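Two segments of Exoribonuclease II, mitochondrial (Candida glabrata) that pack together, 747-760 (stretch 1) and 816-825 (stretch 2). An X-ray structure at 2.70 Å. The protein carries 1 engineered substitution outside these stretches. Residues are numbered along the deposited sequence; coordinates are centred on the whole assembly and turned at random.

Stretch 1, residues 747-760: RHSSTYWTLKHLEQ
Stretch 2 (816-825) SIHPLDGILT

The most unusual feature of this contact is how closely a helix backbone meets a hairpin turn: Tyr752 CA lies 4.7 Å from Pro819 CA, and Thr751 CA 6.4 Å from Gly822 CA. Residues 747-760 are helical throughout, with i to i+4 bonds such as Leu755 N to Thr751 O (2.9 Å). In stretch 2, strands 816-818 and 823-825 pair through His818 N to Ile823 O and Ile823 N to His818 O, both 3.0 Å. Residues 819-821 have helical phi/psi, and Gly822 sits at 80/26, where a CB would jam against the preceding carbonyl O, which by itself calls for glycine; Gly822 CA lies 4.3 Å from Thr751 CG2. The helix axis crosses strand 816-818 at -138°, 8.8 Å away at closest approach, and 598 Å² is buried in total.

Pro819 and Leu755 form the apolar centre, each with CA-to-CB directed toward the other stretch. Leu755 (m, t) places CB 4.0 Å from Pro819 CB and 4.1 Å from Ile817 CG2; its CD1 is 3.7 Å from Ile823 O, and its CD2 4.1 Å from CD1 of Leu824 (t, p). Ile817 adopts m, t. Tyr752 CD1 packs 3.6 Å from CB of the Pro819 ring, which is C-gamma exo. Tyr752 (chi1 165°, chi2 68°) presents its ring edge to Leu820 N, 3.9 Å from CD1, while Lys756 NZ donates to Tyr752 OH at 3.0 Å.

The single hydrogen bond across the contact is weak: His748 NE2 donates to Leu820 O at 3.2 Å, with an N-H...O angle of 133°. His748 (chi1 -155°, chi2 52°) reaches the turn although its CA-to-CB bond points sideways. Toward the helix C-terminus, exposed Glu759 (chi1 -85°, chi2 -167°, chi3 -19°) lays aliphatic CG 3.7 Å from Ile817 CG2.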

ATOM      1  N   ARG A 747       7.381  -4.217   0.718  1.00 48.93           N
ATOM      2  CA  ARG A 747       8.776  -3.783   0.719  1.00 44.32           C
ATOM      3  C   ARG A 747       9.531  -4.382   1.885  1.00 46.54           C
ATOM      4  O   ARG A 747      10.675  -4.818   1.736  1.00 52.83           O
ATOM      5  CB  ARG A 747       8.876  -2.253   0.782  1.00 39.89           C
ATOM      6  N   HIS A 748       8.903  -4.470   3.043  1.00 45.46           N
ATOM      7  CA  HIS A 748       9.685  -4.884   4.192  1.00 50.06           C
ATOM      8  C   HIS A 748      10.108  -6.340   4.076  1.00 54.80           C
ATOM      9  O   HIS A 748      11.278  -6.668   4.291  1.00 59.96           O
ATOM     10  CB  HIS A 748       8.938  -4.611   5.483  1.00 54.75           C
ATOM     11  CG  HIS A 748       9.862  -4.449   6.637  1.00 71.37           C
ATOM     12  ND1 HIS A 748      10.931  -3.579   6.601  1.00 77.42           N
ATOM     13  CD2 HIS A 748       9.903  -5.051   7.848  1.00 77.39           C
ATOM     14  CE1 HIS A 748      11.595  -3.655   7.741  1.00 79.49           C
ATOM     15  NE2 HIS A 748      10.990  -4.537   8.518  1.00 77.14           N
ATOM     16  N   SER A 749       9.177  -7.225   3.720  1.00 54.81           N
ATOM     17  CA  SER A 749       9.506  -8.643   3.584  1.00 51.67           C
ATOM     18  C   SER A 749      10.506  -8.914   2.470  1.00 50.00           C
ATOM     19  O   SER A 749      11.451  -9.693   2.638  1.00 52.04           O
ATOM     20  CB  SER A 749       8.253  -9.442   3.292  1.00 49.89           C
ATOM     21  OG  SER A 749       8.614 -10.804   3.255  1.00 53.04           O
ATOM     22  N   SER A 750      10.291  -8.319   1.311  1.00 45.77           N
ATOM     23  CA  SER A 750      11.197  -8.572   0.208  1.00 44.24           C
ATOM     24  C   SER A 750      12.584  -8.066   0.529  1.00 48.48           C
ATOM     25  O   SER A 750      13.581  -8.731   0.242  1.00 54.46           O
ATOM     26  CB  SER A 750      10.645  -7.925  -1.044  1.00 55.94           C
ATOM     27  OG  SER A 750       9.402  -8.513  -1.403  1.00 66.07           O
ATOM     28  N   THR A 751      12.669  -6.889   1.131  1.00 49.78           N
ATOM     29  CA  THR A 751      13.933  -6.420   1.692  1.00 46.96           C
ATOM     30  C   THR A 751      14.548  -7.449   2.622  1.00 47.23           C
ATOM     31  O   THR A 751      15.745  -7.737   2.541  1.00 49.02           O
ATOM     32  CB  THR A 751      13.722  -5.125   2.419  1.00 46.07           C
ATOM     33  OG1 THR A 751      13.133  -4.199   1.509  1.00 46.67           O
ATOM     34  CG2 THR A 751      15.016  -4.611   2.837  1.00 50.54           C
ATOM     35  N   TYR A 752      13.750  -7.981   3.554  1.00 48.38           N
ATOM     36  CA  TYR A 752      14.292  -8.963   4.480  1.00 44.44           C
ATOM     37  C   TYR A 752      14.973 -10.061   3.709  1.00 44.73           C
ATOM     38  O   TYR A 752      16.095 -10.445   4.034  1.00 42.78           O
ATOM     39  CB  TYR A 752      13.186  -9.539   5.359  1.00 42.10           C
ATOM     40  CG  TYR A 752      13.537 -10.813   6.118  1.00 47.26           C
ATOM     41  CD1 TYR A 752      14.470 -10.808   7.153  1.00 53.97           C
ATOM     42  CD2 TYR A 752      12.904 -12.010   5.837  1.00 50.83           C
ATOM     43  CE1 TYR A 752      14.767 -11.975   7.871  1.00 58.82           C
ATOM     44  CE2 TYR A 752      13.203 -13.179   6.551  1.00 56.91           C
ATOM     45  CZ  TYR A 752      14.122 -13.162   7.547  1.00 58.37           C
ATOM     46  OH  TYR A 752      14.334 -14.367   8.173  1.00 57.97           O
ATOM     47  N   TRP A 753      14.340 -10.516   2.622  1.00 48.88           N
ATOM     48  CA  TRP A 753      14.867 -11.627   1.842  1.00 47.29           C
ATOM     49  C   TRP A 753      16.007 -11.200   0.921  1.00 49.72           C
ATOM     50  O   TRP A 753      16.969 -11.955   0.740  1.00 55.82           O
ATOM     51  CB  TRP A 753      13.751 -12.289   1.045  1.00 43.61           C
ATOM     52  CG  TRP A 753      12.758 -13.022   1.894  1.00 46.56           C
ATOM     53  CD1 TRP A 753      11.466 -12.667   2.105  1.00 46.97           C
ATOM     54  CD2 TRP A 753      12.975 -14.220   2.664  1.00 47.02           C
ATOM     55  NE1 TRP A 753      10.853 -13.580   2.932  1.00 50.42           N
ATOM     56  CE2 TRP A 753      11.760 -14.535   3.296  1.00 48.16           C
ATOM     57  CE3 TRP A 753      14.070 -15.054   2.870  1.00 47.31           C
ATOM     58  CZ2 TRP A 753      11.608 -15.639   4.121  1.00 48.31           C
ATOM     59  CZ3 TRP A 753      13.915 -16.159   3.693  1.00 47.61           C
ATOM     60  CH2 TRP A 753      12.694 -16.438   4.308  1.00 47.82           C
ATOM     61  N   THR A 754      15.908 -10.037   0.283  1.00 45.71           N
ATOM     62  CA  THR A 754      17.063  -9.520  -0.440  1.00 50.17           C
ATOM     63  C   THR A 754      18.296  -9.563   0.439  1.00 62.18           C
ATOM     64  O   THR A 754      19.330 -10.113   0.049  1.00 71.56           O
ATOM     65  CB  THR A 754      16.823  -8.084  -0.876  1.00 53.44           C
ATOM     66  OG1 THR A 754      15.615  -8.018  -1.624  1.00 63.03           O
ATOM     67  CG2 THR A 754      17.967  -7.601  -1.730  1.00 44.80           C
ATOM     68  N   LEU A 755      18.181  -9.017   1.660  1.00 59.85           N
ATOM     69  CA  LEU A 755      19.332  -8.907   2.552  1.00 53.08           C
ATOM     70  C   LEU A 755      19.778 -10.264   3.074  1.00 58.39           C
ATOM     71  O   LEU A 755      20.980 -10.549   3.109  1.00 60.58           O
ATOM     72  CB  LEU A 755      19.011  -7.987   3.718  1.00 49.84           C
ATOM     73  CG  LEU A 755      18.627  -6.535   3.425  1.00 54.59           C
ATOM     74  CD1 LEU A 755      18.631  -5.723   4.706  1.00 52.36           C
ATOM     75  CD2 LEU A 755      19.526  -5.899   2.406  1.00 59.53           C
ATOM     76  N   LYS A 756      18.829 -11.123   3.465  1.00 61.23           N
ATOM     77  CA  LYS A 756      19.185 -12.445   3.982  1.00 64.11           C
ATOM     78  C   LYS A 756      19.996 -13.222   2.955  1.00 65.11           C
ATOM     79  O   LYS A 756      20.848 -14.040   3.314  1.00 69.25           O
ATOM     80  CB  LYS A 756      17.910 -13.215   4.357  1.00 69.81           C
ATOM     81  CG  LYS A 756      18.082 -14.469   5.232  1.00 77.93           C
ATOM     82  CD  LYS A 756      16.828 -14.774   6.103  1.00 84.98           C
ATOM     83  CE  LYS A 756      16.951 -16.107   6.906  1.00 87.02           C
ATOM     84  NZ  LYS A 756      15.650 -16.864   7.133  1.00 83.47           N
ATOM     85  N   HIS A 757      19.774 -12.943   1.679  1.00 65.04           N
ATOM     86  CA  HIS A 757      20.571 -13.552   0.628  1.00 65.79           C
ATOM     87  C   HIS A 757      21.954 -12.924   0.555  1.00 65.62           C
ATOM     88  O   HIS A 757      22.964 -13.629   0.475  1.00 67.79           O
ATOM     89  CB  HIS A 757      19.853 -13.393  -0.701  1.00 65.88           C
ATOM     90  CG  HIS A 757      20.762 -13.501  -1.873  1.00 67.36           C
ATOM     91  ND1 HIS A 757      21.297 -14.702  -2.280  1.00 66.50           N
ATOM     92  CD2 HIS A 757      21.235 -12.563  -2.726  1.00 66.91           C
ATOM     93  CE1 HIS A 757      22.060 -14.500  -3.337  1.00 69.32           C
ATOM     94  NE2 HIS A 757      22.037 -13.212  -3.630  1.00 67.64           N
ATOM     95  N   LEU A 758      22.016 -11.593   0.594  1.00 64.32           N
ATOM     96  CA  LEU A 758      23.304 -10.914   0.567  1.00 63.30           C
ATOM     97  C   LEU A 758      24.163 -11.368   1.724  1.00 73.36           C
ATOM     98  O   LEU A 758      25.396 -11.377   1.622  1.00 78.11           O
ATOM     99  CB  LEU A 758      23.110  -9.405   0.630  1.00 53.58           C
ATOM    100  CG  LEU A 758      22.371  -8.831  -0.570  1.00 49.81           C
ATOM    101  CD1 LEU A 758      22.570  -7.337  -0.603  1.00 47.40           C
ATOM    102  CD2 LEU A 758      22.814  -9.480  -1.867  1.00 52.77           C
ATOM    103  N   GLU A 759      23.522 -11.761   2.825  1.00 76.07           N
ATOM    104  CA  GLU A 759      24.238 -12.350   3.946  1.00 75.24           C
ATOM    105  C   GLU A 759      24.764 -13.734   3.582  1.00 73.28           C
ATOM    106  O   GLU A 759      25.958 -14.019   3.735  1.00 73.13           O
ATOM    107  CB  GLU A 759      23.302 -12.462   5.146  1.00 79.36           C
ATOM    108  CG  GLU A 759      23.168 -11.233   6.015  1.00 85.54           C
ATOM    109  CD  GLU A 759      22.465 -11.552   7.334  1.00 93.93           C
ATOM    110  OE1 GLU A 759      21.795 -12.608   7.383  1.00 92.98           O
ATOM    111  OE2 GLU A 759      22.583 -10.765   8.314  1.00100.03           O
ATOM    112  N   GLN A 760      23.893 -14.595   3.062  1.00 70.91           N
ATOM    113  CA  GLN A 760      24.332 -15.938   2.717  1.00 74.52           C
ATOM    114  C   GLN A 760      25.399 -15.913   1.627  1.00 79.31           C
ATOM    115  O   GLN A 760      26.296 -16.764   1.621  1.00 81.73           O
ATOM    116  CB  GLN A 760      23.129 -16.785   2.302  1.00 74.50           C
ATOM    117  N   SER A 816      27.655  -3.414   7.749  1.00 78.98           N
ATOM    118  CA  SER A 816      26.705  -4.155   8.564  1.00 75.07           C
ATOM    119  C   SER A 816      25.453  -4.461   7.758  1.00 62.91           C
ATOM    120  O   SER A 816      25.116  -3.765   6.804  1.00 59.68           O
ATOM    121  CB  SER A 816      26.324  -3.384   9.832  1.00 82.18           C
ATOM    122  OG  SER A 816      25.263  -2.482   9.566  1.00 85.08           O
ATOM    123  N   ILE A 817      24.760  -5.518   8.166  1.00 58.28           N
ATOM    124  CA  ILE A 817      23.514  -5.932   7.543  1.00 55.86           C
ATOM    125  C   ILE A 817      22.528  -6.362   8.609  1.00 59.41           C
ATOM    126  O   ILE A 817      22.780  -7.338   9.324  1.00 66.26           O
ATOM    127  CB  ILE A 817      23.725  -7.103   6.593  1.00 60.25           C
ATOM    128  CG1 ILE A 817      24.670  -6.721   5.471  1.00 65.02           C
ATOM    129  CG2 ILE A 817      22.384  -7.581   6.098  1.00 61.03           C
ATOM    130  CD1 ILE A 817      24.967  -7.898   4.569  1.00 67.15           C
ATOM    131  N   HIS A 818      21.383  -5.692   8.682  1.00 54.14           N
ATOM    132  CA  HIS A 818      20.325  -6.120   9.594  1.00 56.22           C
ATOM    133  C   HIS A 818      19.025  -6.309   8.846  1.00 54.18           C
ATOM    134  O   HIS A 818      18.236  -5.358   8.696  1.00 54.46           O
ATOM    135  CB  HIS A 818      20.150  -5.146  10.738  1.00 62.78           C
ATOM    136  CG  HIS A 818      21.395  -4.935  11.517  1.00 66.97           C
ATOM    137  ND1 HIS A 818      22.210  -3.842  11.330  1.00 68.68           N
ATOM    138  CD2 HIS A 818      21.961  -5.672  12.499  1.00 68.19           C
ATOM    139  CE1 HIS A 818      23.234  -3.919  12.161  1.00 69.77           C
ATOM    140  NE2 HIS A 818      23.101  -5.016  12.886  1.00 70.21           N
ATOM    141  N   PRO A 819      18.743  -7.547   8.444  1.00 53.20           N
ATOM    142  CA  PRO A 819      17.601  -7.809   7.555  1.00 50.32           C
ATOM    143  C   PRO A 819      16.249  -7.479   8.160  1.00 53.54           C
ATOM    144  O   PRO A 819      15.452  -6.776   7.527  1.00 55.98           O
ATOM    145  CB  PRO A 819      17.753  -9.303   7.256  1.00 49.97           C
ATOM    146  CG  PRO A 819      19.180  -9.618   7.600  1.00 49.52           C
ATOM    147  CD  PRO A 819      19.501  -8.765   8.755  1.00 52.38           C
ATOM    148  N   LEU A 820      15.946  -7.985   9.357  1.00 52.97           N
ATOM    149  CA  LEU A 820      14.647  -7.704   9.959  1.00 44.85           C
ATOM    150  C   LEU A 820      14.432  -6.217  10.170  1.00 44.22           C
ATOM    151  O   LEU A 820      13.287  -5.780  10.344  1.00 41.41           O
ATOM    152  CB  LEU A 820      14.520  -8.419  11.290  1.00 44.82           C
ATOM    153  CG  LEU A 820      13.799  -9.731  11.106  1.00 48.71           C
ATOM    154  CD1 LEU A 820      13.774 -10.469  12.406  1.00 47.64           C
ATOM    155  CD2 LEU A 820      12.408  -9.457  10.601  1.00 56.67           C
ATOM    156  N   ASP A 821      15.513  -5.437  10.146  1.00 46.12           N
ATOM    157  CA  ASP A 821      15.439  -4.011  10.366  1.00 52.32           C
ATOM    158  C   ASP A 821      15.486  -3.214   9.075  1.00 59.17           C
ATOM    159  O   ASP A 821      15.067  -2.049   9.066  1.00 63.23           O
ATOM    160  CB  ASP A 821      16.605  -3.567  11.251  1.00 57.41           C
ATOM    161  CG  ASP A 821      16.748  -4.394  12.515  1.00 70.49           C
ATOM    162  OD1 ASP A 821      17.378  -5.468  12.469  1.00 77.59           O
ATOM    163  OD2 ASP A 821      16.325  -3.909  13.581  1.00 73.70           O
ATOM    164  N   GLY A 822      15.962  -3.818   7.984  1.00 56.94           N
ATOM    165  CA  GLY A 822      16.083  -3.105   6.732  1.00 54.59           C
ATOM    166  C   GLY A 822      17.319  -2.244   6.673  1.00 55.93           C
ATOM    167  O   GLY A 822      17.338  -1.237   5.956  1.00 61.53           O
ATOM    168  N   ILE A 823      18.358  -2.599   7.412  1.00 51.39           N
ATOM    169  CA  ILE A 823      19.522  -1.746   7.555  1.00 48.59           C
ATOM    170  C   ILE A 823      20.621  -2.329   6.706  1.00 49.83           C
ATOM    171  O   ILE A 823      20.856  -3.543   6.715  1.00 41.51           O
ATOM    172  CB  ILE A 823      19.969  -1.616   9.011  1.00 44.67           C
ATOM    173  CG1 ILE A 823      19.038  -0.671   9.752  1.00 45.92           C
ATOM    174  CG2 ILE A 823      21.395  -1.104   9.078  1.00 44.90           C
ATOM    175  CD1 ILE A 823      18.951  -0.996  11.219  1.00 45.12           C
ATOM    176  N   LEU A 824      21.277  -1.462   5.962  1.00 52.72           N
ATOM    177  CA  LEU A 824      22.387  -1.868   5.128  1.00 54.49           C
ATOM    178  C   LEU A 824      23.351  -0.701   5.087  1.00 61.51           C
ATOM    179  O   LEU A 824      22.943   0.413   4.748  1.00 70.99           O
ATOM    180  CB  LEU A 824      21.861  -2.220   3.761  1.00 63.74           C
ATOM    181  CG  LEU A 824      22.839  -2.659   2.704  1.00 69.81           C
ATOM    182  CD1 LEU A 824      23.176  -4.089   2.991  1.00 69.04           C
ATOM    183  CD2 LEU A 824      22.137  -2.528   1.357  1.00 73.65           C
ATOM    184  N   THR A 825      24.595  -0.941   5.496  1.00 61.46           N
ATOM    185  CA  THR A 825      25.561   0.123   5.709  1.00 70.33           C
ATOM    186  C   THR A 825      26.846  -0.212   4.966  1.00 73.80           C
ATOM    187  O   THR A 825      27.181  -1.388   4.768  1.00 69.50           O
ATOM    188  CB  THR A 825      25.835   0.346   7.217  1.00 75.50           C
ATOM    189  OG1 THR A 825      26.337  -0.861   7.813  1.00 84.30           O
ATOM    190  CG2 THR A 825      24.541   0.763   7.936  1.00 66.93           C
TER